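PDB 3PY9: protein kinase from Staphylococcus aureus subsp. aureus Mu50, which forms the extracellular region of the membrane Ser/Thr kinase PrkC, whose PASTA domains probably bind muropeptides of the cell wall. Local coordinates for residues Pro78-Leu83 / Gly113-Gln118; Lys104-Gln109 / Glu137-Lys142; Val221-Thr226 / Tyr275-Asp280; Asp230-Val235 / Ser252-Ser257. All coordinates share one frame; numbering follows the deposited sequence.

Contact 1. Residues Pro78-Leu83 / Gly113-Gln118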
loop_
_atom_site.group_PDB
_atom_site.type_symbol
_atom_site.label_atom_id
_atom_site.label_comp_id
_atom_site.label_asym_id
_atom_site.label_seq_id
_atom_site.Cartn_x
_atom_site.Cartn_y
_atom_site.Cartn_z
ATOM N N PRO A 78 -2.954 -21.533 1.454
ATOM C CA PRO A 78 -2.728 -20.672 2.604
ATOM C C PRO A 78 -2.557 -19.200 2.189
ATOM O O PRO A 78 -2.291 -18.910 1.014
ATOM C CB PRO A 78 -1.428 -21.215 3.189
ATOM C CG PRO A 78 -0.699 -21.779 2.011
ATOM C CD PRO A 78 -1.754 -22.329 1.112
ATOM N N ASN A 79 -2.730 -18.293 3.151
ATOM C CA ASN A 79 -2.510 -16.859 2.938
ATOM C C ASN A 79 -1.091 -16.558 3.395
ATOM O O ASN A 79 -0.764 -16.712 4.589
ATOM C CB ASN A 79 -3.536 -16.028 3.727
ATOM C CG ASN A 79 -3.497 -14.547 3.379
ATOM O OD1 ASN A 79 -2.875 -13.760 4.077
ATOM N ND2 ASN A 79 -4.168 -14.165 2.302
ATOM N N VAL A 80 -0.244 -16.186 2.434
ATOM C CA VAL A 80 1.197 -15.980 2.678
ATOM C C VAL A 80 1.626 -14.533 2.390
ATOM O O VAL A 80 2.770 -14.151 2.620
ATOM C CB VAL A 80 2.097 -16.998 1.894
ATOM C CG1 VAL A 80 1.691 -18.450 2.191
ATOM C CG2 VAL A 80 2.039 -16.753 0.390
ATOM N N ILE A 81 0.690 -13.745 1.876
ATOM C CA ILE A 81 0.887 -12.323 1.625
ATOM C C ILE A 81 1.384 -11.600 2.878
ATOM O O ILE A 81 0.785 -11.693 3.944
ATOM C CB ILE A 81 -0.422 -11.685 1.131
ATOM C CG1 ILE A 81 -0.707 -12.134 -0.307
ATOM C CG2 ILE A 81 -0.346 -10.171 1.217
ATOM C CD1 ILE A 81 -2.156 -12.024 -0.733
ATOM N N GLY A 82 2.502 -10.901 2.754
ATOM C CA GLY A 82 3.018 -10.127 3.882
ATOM C C GLY A 82 4.016 -10.840 4.775
ATOM O O GLY A 82 4.650 -10.186 5.601
ATOM N N LEU A 83 4.160 -12.160 4.616
ATOM C CA LEU A 83 5.204 -12.942 5.307
ATOM C C LEU A 83 6.525 -12.820 4.567
ATOM O O LEU A 83 6.515 -12.593 3.352
ATOM C CB LEU A 83 4.835 -14.430 5.359
ATOM C CG LEU A 83 3.415 -14.852 5.753
ATOM C CD1 LEU A 83 3.291 -16.365 5.684
ATOM C CD2 LEU A 83 3.022 -14.312 7.160
ATOM N N GLY A 113 11.774 -8.221 0.502
ATOM C CA GLY A 113 11.902 -9.619 0.948
ATOM C C GLY A 113 10.607 -10.299 1.390
ATOM O O GLY A 113 10.612 -11.487 1.742
ATOM N N TYR A 114 9.499 -9.552 1.386
ATOM C CA TYR A 114 8.194 -10.080 1.813
ATOM C C TYR A 114 7.244 -10.218 0.629
ATOM O O TYR A 114 7.277 -9.420 -0.306
ATOM C CB TYR A 114 7.561 -9.206 2.901
ATOM C CG TYR A 114 8.305 -9.200 4.224
ATOM C CD1 TYR A 114 9.622 -8.765 4.303
ATOM C CD2 TYR A 114 7.693 -9.634 5.395
ATOM C CE1 TYR A 114 10.317 -8.780 5.510
ATOM C CE2 TYR A 114 8.383 -9.635 6.613
ATOM C CZ TYR A 114 9.690 -9.206 6.649
ATOM O OH TYR A 114 10.382 -9.185 7.825
ATOM N N ILE A 115 6.404 -11.249 0.677
ATOM C CA ILE A 115 5.459 -11.564 -0.390
ATOM C C ILE A 115 4.355 -10.507 -0.558
ATOM O O ILE A 115 3.586 -10.254 0.366
ATOM C CB ILE A 115 4.846 -12.951 -0.149
ATOM C CG1 ILE A 115 5.957 -13.974 0.036
ATOM C CG2 ILE A 115 3.914 -13.350 -1.307
ATOM C CD1 ILE A 115 7.039 -13.915 -0.997
ATOM N N ALA A 116 4.300 -9.898 -1.738
ATOM C CA ALA A 116 3.303 -8.872 -2.059
ATOM C C ALA A 116 2.000 -9.430 -2.645
ATOM O O ALA A 116 0.964 -8.756 -2.592
ATOM C CB ALA A 116 3.894 -7.844 -3.014
ATOM N N ASN A 117 2.056 -10.641 -3.211
ATOM C CA ASN A 117 0.940 -11.207 -3.971
ATOM C C ASN A 117 1.124 -12.723 -4.152
ATOM O O ASN A 117 2.260 -13.237 -4.220
ATOM C CB ASN A 117 0.807 -10.491 -5.336
ATOM C CG ASN A 117 -0.498 -10.837 -6.101
ATOM O OD1 ASN A 117 -1.573 -10.292 -5.818
ATOM N ND2 ASN A 117 -0.391 -11.722 -7.095
ATOM N N GLN A 118 -0.020 -13.406 -4.198
ATOM C CA GLN A 118 -0.170 -14.827 -4.505
ATOM C C GLN A 118 -0.921 -15.024 -5.805
ATOM O O GLN A 118 -1.995 -14.434 -6.022
ATOM C CB GLN A 118 -1.065 -15.480 -3.473
ATOM C CG GLN A 118 -0.397 -16.023 -2.302
ATOM C CD GLN A 118 -1.381 -16.180 -1.182
ATOM O OE1 GLN A 118 -2.267 -17.049 -1.215
ATOM N NE2 GLN A 118 -1.253 -15.327 -0.183
#
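A type II beta turn, Val-80 to Leu-83, in the loop leading into helix 85-93 of a PASTA domain, is tied through Gly-82 and Leu-83 to Ile-115 at the start of strand 115-118. Two backbone hydrogen bonds make the joint. Gly-82 N donates to Ile-115 O at 2.7 Å, and Ile-115 N donates to Leu-83 O at 3.0 Å. Ile-115 is thus gripped by both of its backbone polar atoms, although residues 78-83 form no strand. The turn closes on itself with Leu-83 N to Val-80 O, 3.1 Å, and Gly-82 takes its third position with a positive phi of 92°, where a CB would press on the preceding carbonyl O. Ile-115 directs its CB at the turn, 3.7 Å from Val-80 O, while the end of the side chain leads off. With CG1 anti to the carbonyl carbon (chi1 -53°), that branch lies 3.6 Å from Leu-83 O. Both Ile-115 and Val-80 pack on Ala-88 of helix 85-93. Farther along, past a classic beta bulge at Ala-116 and Asn-117 opposite Tyr-136, Gln-118 reaches back toward the loop. Its CG lies 3.7 Å from Val-80 CG2, and the end of the side chain comes close to the backbone of residues 78-81. At the other end the Tyr-114 ring turns its edge to the turn, CD2 standing 3.1 Å from Gly-82 O, near the ring plane.

Contact 2. Residues Lys104-Gln109 / Glu137-Lys142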
loop_
_atom_site.group_PDB
_atom_site.type_symbol
_atom_site.label_atom_id
_atom_site.label_comp_id
_atom_site.label_asym_id
_atom_site.label_seq_id
_atom_site.Cartn_x
_atom_site.Cartn_y
_atom_site.Cartn_z
ATOM N N LYS A 104 10.232 -11.153 -8.544
ATOM C CA LYS A 104 10.532 -9.973 -7.749
ATOM C C LYS A 104 9.965 -8.727 -8.414
ATOM O O LYS A 104 10.166 -8.503 -9.611
ATOM C CB LYS A 104 12.036 -9.843 -7.523
ATOM C CG LYS A 104 12.625 -11.010 -6.732
ATOM C CD LYS A 104 14.137 -10.917 -6.599
ATOM C CE LYS A 104 14.618 -11.771 -5.417
ATOM N NZ LYS A 104 16.103 -11.773 -5.240
ATOM N N VAL A 105 9.236 -7.931 -7.639
ATOM C CA VAL A 105 8.630 -6.720 -8.155
ATOM C C VAL A 105 8.759 -5.661 -7.084
ATOM O O VAL A 105 8.829 -5.967 -5.903
ATOM C CB VAL A 105 7.098 -6.915 -8.495
ATOM C CG1 VAL A 105 6.898 -7.811 -9.729
ATOM C CG2 VAL A 105 6.327 -7.459 -7.309
ATOM N N TYR A 106 8.763 -4.411 -7.498
ATOM C CA TYR A 106 8.634 -3.340 -6.544
ATOM C C TYR A 106 7.207 -3.298 -6.053
ATOM O O TYR A 106 6.269 -3.582 -6.791
ATOM C CB TYR A 106 9.024 -2.013 -7.180
ATOM C CG TYR A 106 10.467 -1.949 -7.606
ATOM C CD1 TYR A 106 11.469 -1.797 -6.668
ATOM C CD2 TYR A 106 10.821 -2.035 -8.954
ATOM C CE1 TYR A 106 12.803 -1.721 -7.046
ATOM C CE2 TYR A 106 12.163 -1.964 -9.342
ATOM C CZ TYR A 106 13.137 -1.797 -8.367
ATOM O OH TYR A 106 14.461 -1.725 -8.711
ATOM N N ASN A 107 7.050 -2.928 -4.793
ATOM C CA ASN A 107 5.730 -2.933 -4.179
ATOM C C ASN A 107 5.673 -1.964 -2.999
ATOM O O ASN A 107 6.707 -1.723 -2.372
ATOM C CB ASN A 107 5.400 -4.346 -3.740
ATOM C CG ASN A 107 4.072 -4.440 -3.067
ATOM O OD1 ASN A 107 3.985 -4.611 -1.847
ATOM N ND2 ASN A 107 3.017 -4.337 -3.853
ATOM N N ASN A 108 4.485 -1.410 -2.707
ATOM C CA ASN A 108 4.337 -0.408 -1.618
ATOM C C ASN A 108 3.551 -0.849 -0.386
ATOM O O ASN A 108 3.327 -0.047 0.538
ATOM C CB ASN A 108 3.789 0.935 -2.133
ATOM C CG ASN A 108 2.360 0.844 -2.656
ATOM O OD1 ASN A 108 1.796 -0.252 -2.801
ATOM N ND2 ASN A 108 1.770 2.011 -2.966
ATOM N N GLN A 109 3.145 -2.111 -0.380
ATOM C CA GLN A 109 2.399 -2.700 0.725
ATOM C C GLN A 109 3.284 -3.593 1.605
ATOM O O GLN A 109 3.123 -3.592 2.824
ATOM C CB GLN A 109 1.219 -3.527 0.190
ATOM C CG GLN A 109 0.398 -2.803 -0.849
ATOM C CD GLN A 109 -0.326 -3.743 -1.785
ATOM O OE1 GLN A 109 0.236 -4.739 -2.262
ATOM N NE2 GLN A 109 -1.584 -3.429 -2.065
ATOM N N GLU A 137 7.478 -11.445 -4.743
ATOM C CA GLU A 137 8.276 -11.011 -3.613
ATOM C C GLU A 137 8.568 -9.541 -3.778
ATOM O O GLU A 137 9.022 -9.141 -4.837
ATOM C CB GLU A 137 9.594 -11.782 -3.596
ATOM C CG GLU A 137 10.477 -11.494 -2.410
ATOM C CD GLU A 137 11.844 -12.117 -2.544
ATOM O OE1 GLU A 137 12.060 -12.886 -3.495
ATOM O OE2 GLU A 137 12.716 -11.834 -1.705
ATOM N N SER A 138 8.340 -8.750 -2.730
ATOM C CA SER A 138 8.587 -7.308 -2.788
ATOM C C SER A 138 10.082 -6.967 -2.852
ATOM O O SER A 138 10.885 -7.531 -2.125
ATOM C CB SER A 138 7.967 -6.606 -1.573
ATOM O OG SER A 138 8.259 -5.211 -1.607
ATOM N N LEU A 139 10.438 -6.029 -3.709
ATOM C CA LEU A 139 11.772 -5.440 -3.673
ATOM C C LEU A 139 11.740 -4.121 -2.906
ATOM O O LEU A 139 12.676 -3.338 -2.999
ATOM C CB LEU A 139 12.308 -5.198 -5.094
ATOM C CG LEU A 139 12.632 -6.387 -6.003
ATOM C CD1 LEU A 139 12.848 -5.935 -7.416
ATOM C CD2 LEU A 139 13.856 -7.147 -5.495
ATOM N N GLY A 140 10.660 -3.889 -2.156
ATOM C CA GLY A 140 10.384 -2.576 -1.559
ATOM C C GLY A 140 9.942 -1.593 -2.624
ATOM O O GLY A 140 9.782 -1.968 -3.797
ATOM N N ILE A 141 9.739 -0.328 -2.234
ATOM C CA ILE A 141 9.375 0.702 -3.197
ATOM C C ILE A 141 10.583 1.061 -4.062
ATOM O O ILE A 141 11.713 1.068 -3.579
ATOM C CB ILE A 141 8.806 1.966 -2.509
ATOM C CG1 ILE A 141 7.468 1.624 -1.831
ATOM C CG2 ILE A 141 8.612 3.066 -3.524
ATOM C CD1 ILE A 141 6.895 2.717 -0.922
ATOM N N LYS A 142 10.333 1.326 -5.344
ATOM C CA LYS A 142 11.364 1.788 -6.243
ATOM C C LYS A 142 12.042 3.025 -5.632
ATOM O O LYS A 142 11.351 3.965 -5.193
ATOM C CB LYS A 142 10.749 2.101 -7.613
ATOM C CG LYS A 142 11.653 2.861 -8.585
ATOM C CD LYS A 142 12.747 1.983 -9.176
ATOM C CE LYS A 142 13.827 2.844 -9.779
ATOM N NZ LYS A 142 14.749 2.130 -10.675
#
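A parallel beta-bridge contact at the surface joins strands 100-105 and 133-138 near their C-terminal ends, Lys-104 pairing with Glu-137 and Val-105 with Ser-138, and runs on into the loops beyond. Val-105 N donates to Glu-137 O at 3.1 Å, and Val-105 O accepts from Leu-139 N at 2.7 Å. The backbones stay joined one step farther, where Asn-107 N donates to Gly-140 O at 3.1 Å. The Tyr-106 ring is covered on both faces. Leu-139 CD1 sits over the centre of one, 4.2 Å from the centroid, while Lys-142 lays CB over the opposite face toward the rim. Lys-142 is bent at chi2 (74°), and its CD comes to 3.9 Å from Tyr-106 CZ. Gly-140 O meets the edge of the same ring, in its plane. Lys-104 and Glu-137 run side by side in the same direction, yet Lys-104 NZ stays 4.5 Å from Glu-137 OE1, too far for a salt bridge. That buried oxygen has no polar partner in the model, and instead faces Lys-104 CE at 3.4 Å. Two side chains accept from the backbone N two residues on: Asn-107 OD1 from Gln-109 N, and Ser-138 OG from Gly-140 N. Asn-107 OD1 also bonds Ala-110 N, and Ser-138 OG bonds Ala-110 O. An Asx turn and an ST turn thus accompany the parallel pairing, which is part of the mixed sheet of this PASTA domain.

Contact 3. Residues Val221-Thr226 / Tyr275-Asp280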
loop_
_atom_site.group_PDB
_atom_site.type_symbol
_atom_site.label_atom_id
_atom_site.label_comp_id
_atom_site.label_asym_id
_atom_site.label_seq_id
_atom_site.Cartn_x
_atom_site.Cartn_y
_atom_site.Cartn_z
ATOM N N VAL A 221 -8.097 45.385 19.753
ATOM C CA VAL A 221 -9.220 44.562 20.215
ATOM C C VAL A 221 -9.131 44.350 21.734
ATOM O O VAL A 221 -8.055 44.041 22.259
ATOM C CB VAL A 221 -9.319 43.187 19.434
ATOM C CG1 VAL A 221 -8.044 42.376 19.568
ATOM C CG2 VAL A 221 -10.509 42.377 19.895
ATOM N N ASP A 222 -10.252 44.549 22.426
ATOM C CA ASP A 222 -10.359 44.223 23.840
ATOM C C ASP A 222 -10.704 42.738 23.994
ATOM O O ASP A 222 -11.802 42.304 23.615
ATOM C CB ASP A 222 -11.469 45.038 24.507
ATOM C CG ASP A 222 -11.104 46.482 24.721
ATOM O OD1 ASP A 222 -9.942 46.778 25.080
ATOM O OD2 ASP A 222 -12.010 47.327 24.542
ATOM N N VAL A 223 -9.784 41.974 24.570
ATOM C CA VAL A 223 -10.016 40.542 24.824
ATOM C C VAL A 223 -10.461 40.373 26.265
ATOM O O VAL A 223 -9.714 40.723 27.156
ATOM C CB VAL A 223 -8.726 39.720 24.621
ATOM C CG1 VAL A 223 -8.966 38.229 24.927
ATOM C CG2 VAL A 223 -8.179 39.932 23.216
ATOM N N PRO A 224 -11.677 39.836 26.500
ATOM C CA PRO A 224 -12.144 39.551 27.849
ATOM C C PRO A 224 -11.563 38.241 28.409
ATOM O O PRO A 224 -11.328 37.270 27.665
ATOM C CB PRO A 224 -13.648 39.414 27.652
ATOM C CG PRO A 224 -13.776 38.829 26.311
ATOM C CD PRO A 224 -12.700 39.483 25.497
ATOM N N TYR A 225 -11.332 38.227 29.718
ATOM C CA TYR A 225 -10.881 37.034 30.396
ATOM C C TYR A 225 -12.108 36.295 30.899
ATOM O O TYR A 225 -12.980 36.892 31.524
ATOM C CB TYR A 225 -9.957 37.424 31.543
ATOM C CG TYR A 225 -9.721 36.324 32.536
ATOM C CD1 TYR A 225 -8.779 35.347 32.283
ATOM C CD2 TYR A 225 -10.461 36.249 33.726
ATOM C CE1 TYR A 225 -8.552 34.338 33.171
ATOM C CE2 TYR A 225 -10.248 35.212 34.624
ATOM C CZ TYR A 225 -9.273 34.270 34.333
ATOM O OH TYR A 225 -9.024 33.222 35.166
ATOM N N THR A 226 -12.196 34.996 30.620
ATOM C CA THR A 226 -13.373 34.248 31.013
ATOM C C THR A 226 -12.995 32.951 31.762
ATOM O O THR A 226 -13.799 32.038 31.896
ATOM C CB THR A 226 -14.297 33.970 29.780
ATOM O OG1 THR A 226 -13.535 33.355 28.735
ATOM C CG2 THR A 226 -14.914 35.275 29.226
ATOM N N TYR A 275 -7.677 39.394 11.049
ATOM C CA TYR A 275 -7.198 38.723 12.253
ATOM C C TYR A 275 -8.273 37.875 12.910
ATOM O O TYR A 275 -9.467 38.212 12.859
ATOM C CB TYR A 275 -6.625 39.713 13.260
ATOM C CG TYR A 275 -7.625 40.654 13.891
ATOM C CD1 TYR A 275 -7.705 41.976 13.471
ATOM C CD2 TYR A 275 -8.476 40.233 14.930
ATOM C CE1 TYR A 275 -8.609 42.861 14.051
ATOM C CE2 TYR A 275 -9.388 41.097 15.505
ATOM C CZ TYR A 275 -9.443 42.419 15.064
ATOM O OH TYR A 275 -10.333 43.311 15.622
ATOM N N ILE A 276 -7.842 36.764 13.492
ATOM C CA ILE A 276 -8.668 35.989 14.401
ATOM C C ILE A 276 -7.956 35.972 15.732
ATOM O O ILE A 276 -6.749 35.768 15.781
ATOM C CB ILE A 276 -8.809 34.506 13.984
ATOM C CG1 ILE A 276 -9.065 34.352 12.479
ATOM C CG2 ILE A 276 -9.845 33.813 14.843
ATOM C CD1 ILE A 276 -10.491 34.458 12.080
ATOM N N VAL A 277 -8.717 36.161 16.805
ATOM C CA VAL A 277 -8.219 36.029 18.166
ATOM C C VAL A 277 -9.010 34.917 18.846
ATOM O O VAL A 277 -10.219 35.053 19.046
ATOM C CB VAL A 277 -8.436 37.314 18.989
ATOM C CG1 VAL A 277 -7.948 37.115 20.414
ATOM C CG2 VAL A 277 -7.753 38.531 18.347
ATOM N N LYS A 278 -8.314 33.852 19.225
ATOM C CA LYS A 278 -8.875 32.748 20.010
ATOM C C LYS A 278 -8.386 32.761 21.458
ATOM O O LYS A 278 -7.272 33.223 21.735
ATOM C CB LYS A 278 -8.505 31.411 19.377
ATOM C CG LYS A 278 -8.944 31.276 17.931
ATOM C CD LYS A 278 -8.713 29.863 17.450
ATOM C CE LYS A 278 -9.053 29.706 15.993
ATOM N NZ LYS A 278 -8.632 28.350 15.566
ATOM N N VAL A 279 -9.230 32.263 22.371
ATOM C CA VAL A 279 -8.931 32.205 23.803
ATOM C C VAL A 279 -9.234 30.786 24.266
ATOM O O VAL A 279 -10.385 30.331 24.192
ATOM C CB VAL A 279 -9.739 33.264 24.638
ATOM C CG1 VAL A 279 -9.538 33.044 26.118
ATOM C CG2 VAL A 279 -9.342 34.718 24.254
ATOM N N ASP A 280 -8.203 30.080 24.721
ATOM C CA ASP A 280 -8.333 28.634 24.978
ATOM C C ASP A 280 -9.037 27.864 23.838
ATOM O O ASP A 280 -9.931 27.048 24.087
ATOM C CB ASP A 280 -9.071 28.398 26.296
ATOM C CG ASP A 280 -8.210 28.681 27.503
ATOM O OD1 ASP A 280 -6.974 28.736 27.395
ATOM O OD2 ASP A 280 -8.779 28.838 28.581
#
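Val-221 opens the first segment by facing the second: its CB stands 3.9 Å from Tyr-275 OH. With CG1 between the backbone N and the carbonyl carbon (chi1 58°), that methyl meets Val-277 CG2 at 4.0 Å, the two side chains reaching toward each other tip to tip. Val-223 faces inward again and fits between two valines of the opposing strand. Its CG2 crosses to Val-277 CG1 at 4.0 Å, and its CG1 reaches Val-279 CG2, tip to tip, at 3.6 Å. Strands 221-223 and 275-279 pass 9.7 Å apart with their directions only 12° from parallel, and they belong to different sheets. This is the face-to-face packing of a beta sandwich, consistent with the E-set clan of this C-terminal domain. Ile-263 of strand 259-265 packs on Val-221, Tyr-275 and Val-277, adding to the apolar layer between the sheets. After Pro-224 the chain leaves the strand. Tyr-225 directs its CB away from residues 275-280, and its OH bonds Lys-231 O, while its backbone N donates to Asp-258 OD1 and Thr-226 N donates to Gln-233 OE1.

Contact 4. Residues Asp230-Val235 / Ser252-Ser257. With EU (europium ion), chain D.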
loop_
_atom_site.group_PDB
_atom_site.type_symbol
_atom_site.label_atom_id
_atom_site.label_comp_id
_atom_site.label_asym_id
_atom_site.label_seq_id
_atom_site.Cartn_x
_atom_site.Cartn_y
_atom_site.Cartn_z
ATOM N N ASP A 230 -9.082 31.277 38.908
ATOM C CA ASP A 230 -8.039 32.320 38.828
ATOM C C ASP A 230 -6.867 31.830 38.012
ATOM O O ASP A 230 -5.707 32.175 38.269
ATOM C CB ASP A 230 -7.597 32.787 40.224
ATOM C CG ASP A 230 -8.716 33.467 40.981
ATOM O OD1 ASP A 230 -9.406 34.306 40.385
ATOM O OD2 ASP A 230 -8.927 33.166 42.169
ATOM N N LYS A 231 -7.186 31.001 37.028
ATOM C CA LYS A 231 -6.181 30.458 36.146
ATOM C C LYS A 231 -6.176 31.245 34.831
ATOM O O LYS A 231 -7.211 31.710 34.365
ATOM C CB LYS A 231 -6.396 28.954 35.917
ATOM C CG LYS A 231 -6.204 28.073 37.168
ATOM C CD LYS A 231 -4.895 28.349 37.937
ATOM C CE LYS A 231 -4.796 27.529 39.237
ATOM N NZ LYS A 231 -5.745 27.971 40.321
ATOM N N SER A 232 -4.993 31.410 34.263
ATOM C CA SER A 232 -4.834 32.115 33.006
ATOM C C SER A 232 -5.485 31.356 31.860
ATOM O O SER A 232 -5.719 30.141 31.932
ATOM C CB SER A 232 -3.354 32.351 32.717
ATOM O OG SER A 232 -2.640 31.135 32.585
ATOM N N GLN A 233 -5.805 32.109 30.819
ATOM C CA GLN A 233 -6.256 31.577 29.549
ATOM C C GLN A 233 -5.226 31.964 28.514
ATOM O O GLN A 233 -4.614 33.042 28.590
ATOM C CB GLN A 233 -7.582 32.194 29.155
ATOM C CG GLN A 233 -8.726 31.882 30.068
ATOM C CD GLN A 233 -9.993 32.576 29.641
ATOM O OE1 GLN A 233 -10.050 33.791 29.581
ATOM N NE2 GLN A 233 -11.018 31.800 29.336
ATOM N N LYS A 234 -5.062 31.104 27.527
ATOM C CA LYS A 234 -4.112 31.346 26.470
ATOM C C LYS A 234 -4.774 32.014 25.264
ATOM O O LYS A 234 -5.799 31.559 24.754
ATOM C CB LYS A 234 -3.475 30.034 26.043
ATOM C CG LYS A 234 -2.113 30.202 25.365
ATOM C CD LYS A 234 -1.655 28.903 24.663
ATOM C CE LYS A 234 -2.316 27.646 25.234
ATOM N NZ LYS A 234 -2.122 27.513 26.708
ATOM N N VAL A 235 -4.166 33.099 24.813
ATOM C CA VAL A 235 -4.669 33.825 23.667
ATOM C C VAL A 235 -3.763 33.513 22.492
ATOM O O VAL A 235 -2.542 33.498 22.633
ATOM C CB VAL A 235 -4.730 35.343 23.938
ATOM C CG1 VAL A 235 -5.326 36.093 22.758
ATOM C CG2 VAL A 235 -5.527 35.602 25.192
ATOM N N SER A 252 0.923 34.879 20.843
ATOM C CA SER A 252 0.715 33.803 21.826
ATOM C C SER A 252 1.097 34.285 23.226
ATOM O O SER A 252 2.272 34.549 23.501
ATOM C CB SER A 252 1.531 32.562 21.453
ATOM O OG SER A 252 1.227 31.450 22.297
ATOM N N PHE A 253 0.105 34.401 24.108
ATOM C CA PHE A 253 0.316 34.943 25.448
ATOM C C PHE A 253 -0.819 34.562 26.383
ATOM O O PHE A 253 -1.941 34.304 25.941
ATOM C CB PHE A 253 0.487 36.465 25.402
ATOM C CG PHE A 253 -0.643 37.198 24.734
ATOM C CD1 PHE A 253 -0.693 37.318 23.340
ATOM C CD2 PHE A 253 -1.646 37.790 25.490
ATOM C CE1 PHE A 253 -1.732 38.000 22.709
ATOM C CE2 PHE A 253 -2.694 38.473 24.865
ATOM C CZ PHE A 253 -2.729 38.569 23.467
ATOM N N ASP A 254 -0.521 34.538 27.679
ATOM C CA ASP A 254 -1.519 34.262 28.704
ATOM C C ASP A 254 -2.187 35.537 29.185
ATOM O O ASP A 254 -1.584 36.623 29.205
ATOM C CB ASP A 254 -0.884 33.557 29.899
ATOM C CG ASP A 254 -0.440 32.148 29.575
ATOM O OD1 ASP A 254 -1.034 31.557 28.667
ATOM O OD2 ASP A 254 0.473 31.629 30.253
ATOM N N ILE A 255 -3.429 35.366 29.612
ATOM C CA ILE A 255 -4.307 36.437 30.034
ATOM C C ILE A 255 -4.856 35.998 31.393
ATOM O O ILE A 255 -5.105 34.806 31.600
ATOM C CB ILE A 255 -5.406 36.598 28.937
ATOM C CG1 ILE A 255 -4.857 37.398 27.753
ATOM C CG2 ILE A 255 -6.684 37.197 29.432
ATOM C CD1 ILE A 255 -4.110 38.611 28.118
ATOM N N THR A 256 -4.957 36.932 32.336
ATOM C CA THR A 256 -5.576 36.665 33.625
ATOM C C THR A 256 -6.618 37.732 33.932
ATOM O O THR A 256 -7.262 37.696 34.966
ATOM C CB THR A 256 -4.536 36.560 34.796
ATOM O OG1 THR A 256 -3.670 37.705 34.782
ATOM C CG2 THR A 256 -3.686 35.286 34.671
ATOM N N SER A 257 -6.775 38.677 33.021
ATOM C CA SER A 257 -7.776 39.752 33.142
ATOM C C SER A 257 -8.036 40.334 31.748
ATOM O O SER A 257 -7.348 39.997 30.789
ATOM C CB SER A 257 -7.319 40.853 34.127
ATOM O OG SER A 257 -6.146 41.473 33.638
HETATM EU EU EU D . -10.575 35.146 42.478
HETATM O O HOH W 1 -2.706 30.126 29.854
#
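Strands 233-235 and 252-255 run antiparallel, their axes 4.6 Å apart at closest and their directions 148° apart. Gln-233 with Ile-255 and Val-235 with Phe-253 are hydrogen-bonded pairs, and Lys-234 with Asp-254 between them is a non-hydrogen-bonded one. Gln-233 N donates to Ile-255 O, and Gln-233 O accepts from Ile-255 N. Val-235 N donates to Phe-253 O at 2.8 Å, and the return bond from Phe-253 N to Val-235 O is longer, 3.2 Å. One face carries Val-235, Phe-253 and Ile-255 together with Gln-233, whose OE1 accepts from Thr-226 N. Here the phenyl ring folds across to its partner. Its chi1 of 55° places CG between the backbone N and the carbonyl carbon, and one ring face comes under Val-235 CB, 4.0 Å from the centroid and offset toward the rim. Val-235 CG1 adds a contact of 3.7 Å to Phe-253 CZ, while Ile-255 CD1 lies at the ring's edge, in its plane. Val-235 also packs on Val-277 and Val-279. The other face carries Lys-234 and Asp-254: Asp-254 OD1 lies beside Lys-234 CG, and a water bonds Ser-232 OG at 2.9 Å, with a weak bond to Asp-254 OD1. Just outside the paired residues Ser-232 CB touches Thr-256 CG2, and two residues earlier Asp-230 binds a europium ion through both carboxylate oxygens, OD1 at 2.5 Å and OD2 a little farther. The whole is an antiparallel strand pair in the five-stranded sheet of the C-terminal domain, consistent with the beta-sandwich fold of the E-set clan.

The four contacts form two pairs at separate places along an elongated chain. Contacts 1 and 2, with centres about 11 Å apart, meet at strand 133-138, where Tyr-114 O and Ser-138 N lie 2.7 Å apart, a probable hydrogen bond; their segments alternate in sequence. Contacts 3 and 4, about 10 Å apart between centres, share the C-terminal domain, and contact 4 is nested inside the loop that contact 3 closes. Contacts 2 and 3 stay about 34 Å apart at their nearest atoms. Europium marks both regions: one ion sits on Asp-230 within contact 4, and another is bound by Asp-99, Asp-130 and Asn-132, in the PASTA domain range that holds contact 1.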